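Local coordinates for protein ornithine cyclodeaminase (Methanococcus maripaludis S2, PDB 3C2Q) that converts L-ornithine to L-proline with release of ammonia, using NAD(+) as cofactor, at residues F26-H32 and P48-I54; A154-M158 and L331-L335. All coordinates share one frame. Residues are numbered along the deposited sequence.

Contact 1: F26-H32 and P48-I54; sequences FYSTTNH and PKMDAVI. With IMD (imidazole), chain G.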
loop_
_atom_site.group_PDB
_atom_site.type_symbol
_atom_site.label_atom_id
_atom_site.label_comp_id
_atom_site.label_asym_id
_atom_site.label_seq_id
_atom_site.Cartn_x
_atom_site.Cartn_y
_atom_site.Cartn_z
ATOM N N PHE B 26 11.869 2.747 37.280
ATOM C CA PHE B 26 11.224 4.000 36.861
ATOM C C PHE B 26 9.995 3.773 35.975
ATOM O O PHE B 26 9.978 2.856 35.142
ATOM C CB PHE B 26 12.211 4.933 36.163
ATOM C CG PHE B 26 12.598 4.504 34.759
ATOM C CD1 PHE B 26 11.857 4.933 33.659
ATOM C CD2 PHE B 26 13.718 3.714 34.546
ATOM C CE1 PHE B 26 12.217 4.552 32.369
ATOM C CE2 PHE B 26 14.104 3.334 33.264
ATOM C CZ PHE B 26 13.339 3.761 32.165
ATOM N N TYR B 27 8.978 4.594 36.192
ATOM C CA TYR B 27 7.743 4.567 35.429
ATOM C C TYR B 27 7.986 5.264 34.078
ATOM O O TYR B 27 8.584 6.369 34.007
ATOM C CB TYR B 27 6.617 5.262 36.206
ATOM C CG TYR B 27 5.274 5.342 35.470
ATOM C CD1 TYR B 27 4.434 4.233 35.382
ATOM C CD2 TYR B 27 4.855 6.529 34.879
ATOM C CE1 TYR B 27 3.208 4.303 34.718
ATOM C CE2 TYR B 27 3.630 6.618 34.219
ATOM C CZ TYR B 27 2.822 5.508 34.138
ATOM O OH TYR B 27 1.617 5.632 33.509
ATOM N N SER B 28 7.568 4.576 33.013
ATOM C CA SER B 28 7.668 5.116 31.649
ATOM C C SER B 28 6.246 5.477 31.214
ATOM O O SER B 28 5.366 4.637 31.265
ATOM C CB SER B 28 8.298 4.074 30.712
ATOM O OG SER B 28 8.521 4.623 29.428
ATOM N N THR B 29 6.024 6.735 30.833
ATOM C CA THR B 29 4.695 7.292 30.722
ATOM C C THR B 29 3.941 6.764 29.481
ATOM O O THR B 29 4.561 6.349 28.485
ATOM C CB THR B 29 4.752 8.822 30.601
ATOM O OG1 THR B 29 5.690 9.170 29.570
ATOM C CG2 THR B 29 5.235 9.476 31.946
ATOM N N THR B 30 2.616 6.799 29.588
ATOM C CA THR B 30 1.699 6.723 28.464
ATOM C C THR B 30 1.550 8.121 27.855
ATOM O O THR B 30 2.196 9.100 28.303
ATOM C CB THR B 30 0.305 6.261 28.919
ATOM O OG1 THR B 30 -0.326 7.323 29.639
ATOM C CG2 THR B 30 0.373 4.979 29.793
ATOM N N ASN B 31 0.698 8.251 26.829
ATOM C CA ASN B 31 0.406 9.578 26.324
ATOM C C ASN B 31 -0.816 10.239 27.023
ATOM O O ASN B 31 -1.304 11.290 26.602
ATOM C CB ASN B 31 0.276 9.577 24.777
ATOM C CG ASN B 31 -0.846 8.697 24.274
ATOM O OD1 ASN B 31 -1.256 7.745 24.937
ATOM N ND2 ASN B 31 -1.324 8.983 23.054
ATOM N N HIS B 32 -1.288 9.621 28.105
ATOM C CA HIS B 32 -2.479 10.116 28.801
ATOM C C HIS B 32 -2.165 11.030 29.999
ATOM O O HIS B 32 -1.125 10.876 30.636
ATOM C CB HIS B 32 -3.321 8.941 29.296
ATOM C CG HIS B 32 -3.588 7.892 28.254
ATOM N ND1 HIS B 32 -4.232 8.166 27.065
ATOM C CD2 HIS B 32 -3.338 6.564 28.249
ATOM C CE1 HIS B 32 -4.344 7.050 26.362
ATOM N NE2 HIS B 32 -3.793 6.064 27.053
ATOM N N PRO B 48 1.465 15.889 29.593
ATOM C CA PRO B 48 1.445 14.459 29.334
ATOM C C PRO B 48 2.052 14.154 27.943
ATOM O O PRO B 48 1.806 14.908 27.012
ATOM C CB PRO B 48 -0.036 14.090 29.402
ATOM C CG PRO B 48 -0.799 15.345 29.473
ATOM C CD PRO B 48 0.132 16.415 29.948
ATOM N N LYS B 49 2.861 13.092 27.852
ATOM C CA LYS B 49 3.650 12.748 26.652
ATOM C C LYS B 49 4.216 11.370 26.939
ATOM O O LYS B 49 4.674 11.128 28.054
ATOM C CB LYS B 49 4.784 13.764 26.451
ATOM C CG LYS B 49 5.724 13.530 25.231
ATOM C CD LYS B 49 7.143 13.136 25.659
ATOM C CE LYS B 49 8.071 12.810 24.490
ATOM N NZ LYS B 49 7.728 11.505 23.825
HETATM N N MSE B 50 4.197 10.467 25.945
HETATM C CA MSE B 50 4.562 9.060 26.146
HETATM C C MSE B 50 6.066 8.849 26.232
HETATM O O MSE B 50 6.848 9.703 25.781
HETATM C CB MSE B 50 4.013 8.222 24.967
HETATM C CG MSE B 50 4.774 8.458 23.676
HETATM SE SE MSE B 50 4.087 7.235 22.259
HETATM C CE MSE B 50 2.363 8.113 21.948
ATOM N N ASP B 51 6.483 7.682 26.732
ATOM C CA ASP B 51 7.891 7.271 26.641
ATOM C C ASP B 51 8.821 8.288 27.317
ATOM O O ASP B 51 9.949 8.547 26.866
ATOM C CB ASP B 51 8.300 7.052 25.155
ATOM C CG ASP B 51 7.551 5.908 24.501
ATOM O OD1 ASP B 51 6.960 5.043 25.207
ATOM O OD2 ASP B 51 7.573 5.847 23.246
ATOM N N ALA B 52 8.321 8.882 28.396
ATOM C CA ALA B 52 9.085 9.833 29.177
ATOM C C ALA B 52 8.955 9.482 30.680
ATOM O O ALA B 52 8.400 8.447 31.053
ATOM C CB ALA B 52 8.612 11.265 28.894
ATOM N N VAL B 53 9.502 10.331 31.538
ATOM C CA VAL B 53 9.435 10.003 32.969
ATOM C C VAL B 53 8.704 11.094 33.742
ATOM O O VAL B 53 8.523 12.225 33.266
ATOM C CB VAL B 53 10.835 9.706 33.615
ATOM C CG1 VAL B 53 11.520 8.560 32.913
ATOM C CG2 VAL B 53 11.691 10.920 33.588
ATOM N N ILE B 54 8.302 10.758 34.954
ATOM C CA ILE B 54 7.640 11.755 35.757
ATOM C C ILE B 54 8.596 12.247 36.849
ATOM O O ILE B 54 9.089 11.446 37.666
ATOM C CB ILE B 54 6.330 11.200 36.312
ATOM C CG1 ILE B 54 5.364 10.952 35.123
ATOM C CG2 ILE B 54 5.724 12.164 37.377
ATOM C CD1 ILE B 54 3.981 10.444 35.518
HETATM N N1 IMD G . 0.473 3.150 33.184
HETATM C C2 IMD G . 1.119 2.569 32.137
HETATM N N3 IMD G . 0.609 1.313 31.969
HETATM C C4 IMD G . -0.306 1.094 32.943
HETATM C C5 IMD G . -0.391 2.247 33.704
HETATM O O HOH W 1 8.936 8.143 36.039
HETATM O O HOH W 2 6.334 4.222 27.751
HETATM O O HOH W 3 1.625 11.102 30.141
#

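Contact 2: A154-M158 and L331-L335; sequences ALAKM and LVLLL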
loop_
_atom_site.group_PDB
_atom_site.type_symbol
_atom_site.label_atom_id
_atom_site.label_comp_id
_atom_site.label_asym_id
_atom_site.label_seq_id
_atom_site.Cartn_x
_atom_site.Cartn_y
_atom_site.Cartn_z
ATOM N N ALA B 154 -5.109 25.456 -1.215
ATOM C CA ALA B 154 -6.175 25.223 -0.251
ATOM C C ALA B 154 -5.681 25.408 1.173
ATOM O O ALA B 154 -6.341 26.086 1.980
ATOM C CB ALA B 154 -6.797 23.813 -0.443
ATOM N N LEU B 155 -4.499 24.861 1.473
ATOM C CA LEU B 155 -3.939 24.997 2.817
ATOM C C LEU B 155 -3.569 26.447 3.102
ATOM O O LEU B 155 -3.826 26.944 4.202
ATOM C CB LEU B 155 -2.718 24.101 3.016
ATOM C CG LEU B 155 -2.046 24.195 4.388
ATOM C CD1 LEU B 155 -3.072 24.005 5.508
ATOM C CD2 LEU B 155 -0.912 23.167 4.483
ATOM N N ALA B 156 -2.991 27.130 2.117
ATOM C CA ALA B 156 -2.633 28.559 2.309
ATOM C C ALA B 156 -3.872 29.407 2.635
ATOM O O ALA B 156 -3.841 30.286 3.495
ATOM C CB ALA B 156 -1.928 29.100 1.064
ATOM N N LYS B 157 -4.963 29.136 1.937
ATOM C CA LYS B 157 -6.243 29.765 2.237
ATOM C C LYS B 157 -6.771 29.523 3.663
ATOM O O LYS B 157 -7.301 30.455 4.309
ATOM C CB LYS B 157 -7.275 29.394 1.165
ATOM C CG LYS B 157 -8.628 30.106 1.308
ATOM C CD LYS B 157 -8.506 31.607 1.200
ATOM C CE LYS B 157 -8.193 32.021 -0.217
ATOM N NZ LYS B 157 -8.414 33.502 -0.389
HETATM N N MSE B 158 -6.626 28.302 4.181
HETATM C CA MSE B 158 -7.014 28.021 5.565
HETATM C C MSE B 158 -6.193 28.854 6.542
HETATM O O MSE B 158 -6.737 29.337 7.533
HETATM C CB MSE B 158 -6.902 26.517 5.902
HETATM C CG MSE B 158 -7.846 25.671 5.074
HETATM SE SE MSE B 158 -7.380 23.738 5.268
HETATM C CE MSE B 158 -8.360 23.095 3.689
ATOM N N LEU B 331 -7.795 18.283 0.605
ATOM C CA LEU B 331 -7.643 19.704 0.983
ATOM C C LEU B 331 -8.544 20.620 0.167
ATOM O O LEU B 331 -9.099 21.576 0.712
ATOM C CB LEU B 331 -6.173 20.182 0.924
ATOM C CG LEU B 331 -5.271 19.590 2.033
ATOM C CD1 LEU B 331 -3.802 19.863 1.730
ATOM C CD2 LEU B 331 -5.648 20.115 3.423
ATOM N N VAL B 332 -8.706 20.321 -1.111
ATOM C CA VAL B 332 -9.573 21.158 -2.011
ATOM C C VAL B 332 -11.030 21.068 -1.569
ATOM O O VAL B 332 -11.730 22.099 -1.401
ATOM C CB VAL B 332 -9.361 20.770 -3.512
ATOM C CG1 VAL B 332 -10.380 21.493 -4.419
ATOM C CG2 VAL B 332 -7.911 21.151 -3.953
ATOM N N LEU B 333 -11.481 19.841 -1.315
ATOM C CA LEU B 333 -12.838 19.619 -0.814
ATOM C C LEU B 333 -13.075 20.169 0.596
ATOM O O LEU B 333 -14.156 20.733 0.879
ATOM C CB LEU B 333 -13.176 18.118 -0.862
ATOM C CG LEU B 333 -13.301 17.509 -2.257
ATOM C CD1 LEU B 333 -13.525 15.976 -2.170
ATOM C CD2 LEU B 333 -14.437 18.218 -3.072
ATOM N N LEU B 334 -12.097 19.980 1.488
ATOM C CA LEU B 334 -12.190 20.518 2.837
ATOM C C LEU B 334 -12.383 22.050 2.821
ATOM O O LEU B 334 -13.259 22.569 3.504
ATOM C CB LEU B 334 -10.953 20.158 3.655
ATOM C CG LEU B 334 -10.928 20.525 5.147
ATOM C CD1 LEU B 334 -12.200 20.069 5.870
ATOM C CD2 LEU B 334 -9.613 19.965 5.780
ATOM N N LEU B 335 -11.551 22.748 2.060
ATOM C CA LEU B 335 -11.690 24.199 1.929
ATOM C C LEU B 335 -13.118 24.599 1.460
ATOM O O LEU B 335 -13.737 25.516 2.029
ATOM C CB LEU B 335 -10.631 24.753 0.981
ATOM C CG LEU B 335 -10.713 26.285 0.753
ATOM C CD1 LEU B 335 -10.516 27.045 2.066
ATOM C CD2 LEU B 335 -9.741 26.736 -0.319
#

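Contact 1: F26-H32 and P48-I54
Start at Phe-26, whose ring meets Val-53 (CD1 to CG1 3.7 Å) and stacks on Tyr-206 of a second subunit. The carbonyl of Tyr-27 reaches the other segment through water 1, which donates to Tyr-27 O (2.7 Å) and accepts from Ile-54 N (2.9 Å); the Tyr-27 hydroxyl takes a hydrogen bond from imidazole N1 (Tyr-27 OH to N1 2.8 Å), probably a crystallisation additive. Ser-28 OG donates to water 2, which also binds Thr-29 O and Asp-51 OD1. Thr-29 is the hub: its N donates to Ala-52 O (2.9 Å), its O accepts from Asp-51 N (2.9 Å), and its OG1 donates to Lys-49 O (2.7 Å) while accepting from Ala-52 N (2.9 Å). Thr-30 OG1 accepts from His-32 N (2.9 Å), an ST turn, and Asn-31 CB packs on the selenomethionine methyl, Met-50 CE (3.8 Å). With one threonine hydroxyl standing in for a backbone partner and bridging waters filling the gaps, irregular backbone leading into strand 53-57 is held without regular strand pairing.

Contact 2: A154-M158 and L331-L335
Two helical segments run side by side with their N-to-C directions 36° apart and their axes 9.3 Å apart at closest approach. The backbones come nearest at Ala-154 and Val-332, with 5.6 Å between their CA atoms, and the small methyl of Ala-154 permits this: its CB lies 3.4 Å from Leu-331 O and 3.9 Å from Leu-331 CB. One turn on, the selenomethionine Met-158 extends its CE methyl over the other helix, 3.4 Å from Leu-331 O, 3.9 Å from Leu-334 CG and 3.9 Å from Leu-335 CB. Leu-335 reaches back, its CD2 3.9 Å from Ala-154 CA and its CD1 against the aliphatic stem of Lys-157 (CD1 to CG 3.7 Å), whose ammonium forms a salt bridge with Glu-160. Helix 152-160 is thereby packed against the C-terminal helix 327-342 of the Rossmann-fold domain, near Val-327, an NAD(+)-binding position by similarity. No hydrogen bond crosses the interface, so shape fit and apolar burial hold the pair.

How the contacts relate
Both contacts are largely buried, but they lie on opposite sides of the chain's centre, with centres 35 Å apart and nearest atoms about 22 Å apart, and share no helix or strand. Contact 1 belongs to the mixed-sheet part of the chain and contact 2 to the Rossmann-fold part; along the sequence, the first closes before the second opens. Their chemistry follows the secondary structure. Helices satisfy their own backbone, leaving side chains to do the joining in contact 2, whereas the non-helical segments of contact 1 use backbone groups, a hydroxyl and waters. Neighbouring subunits approach both: the second and third at contact 1, the fourth at 331-335 of contact 2.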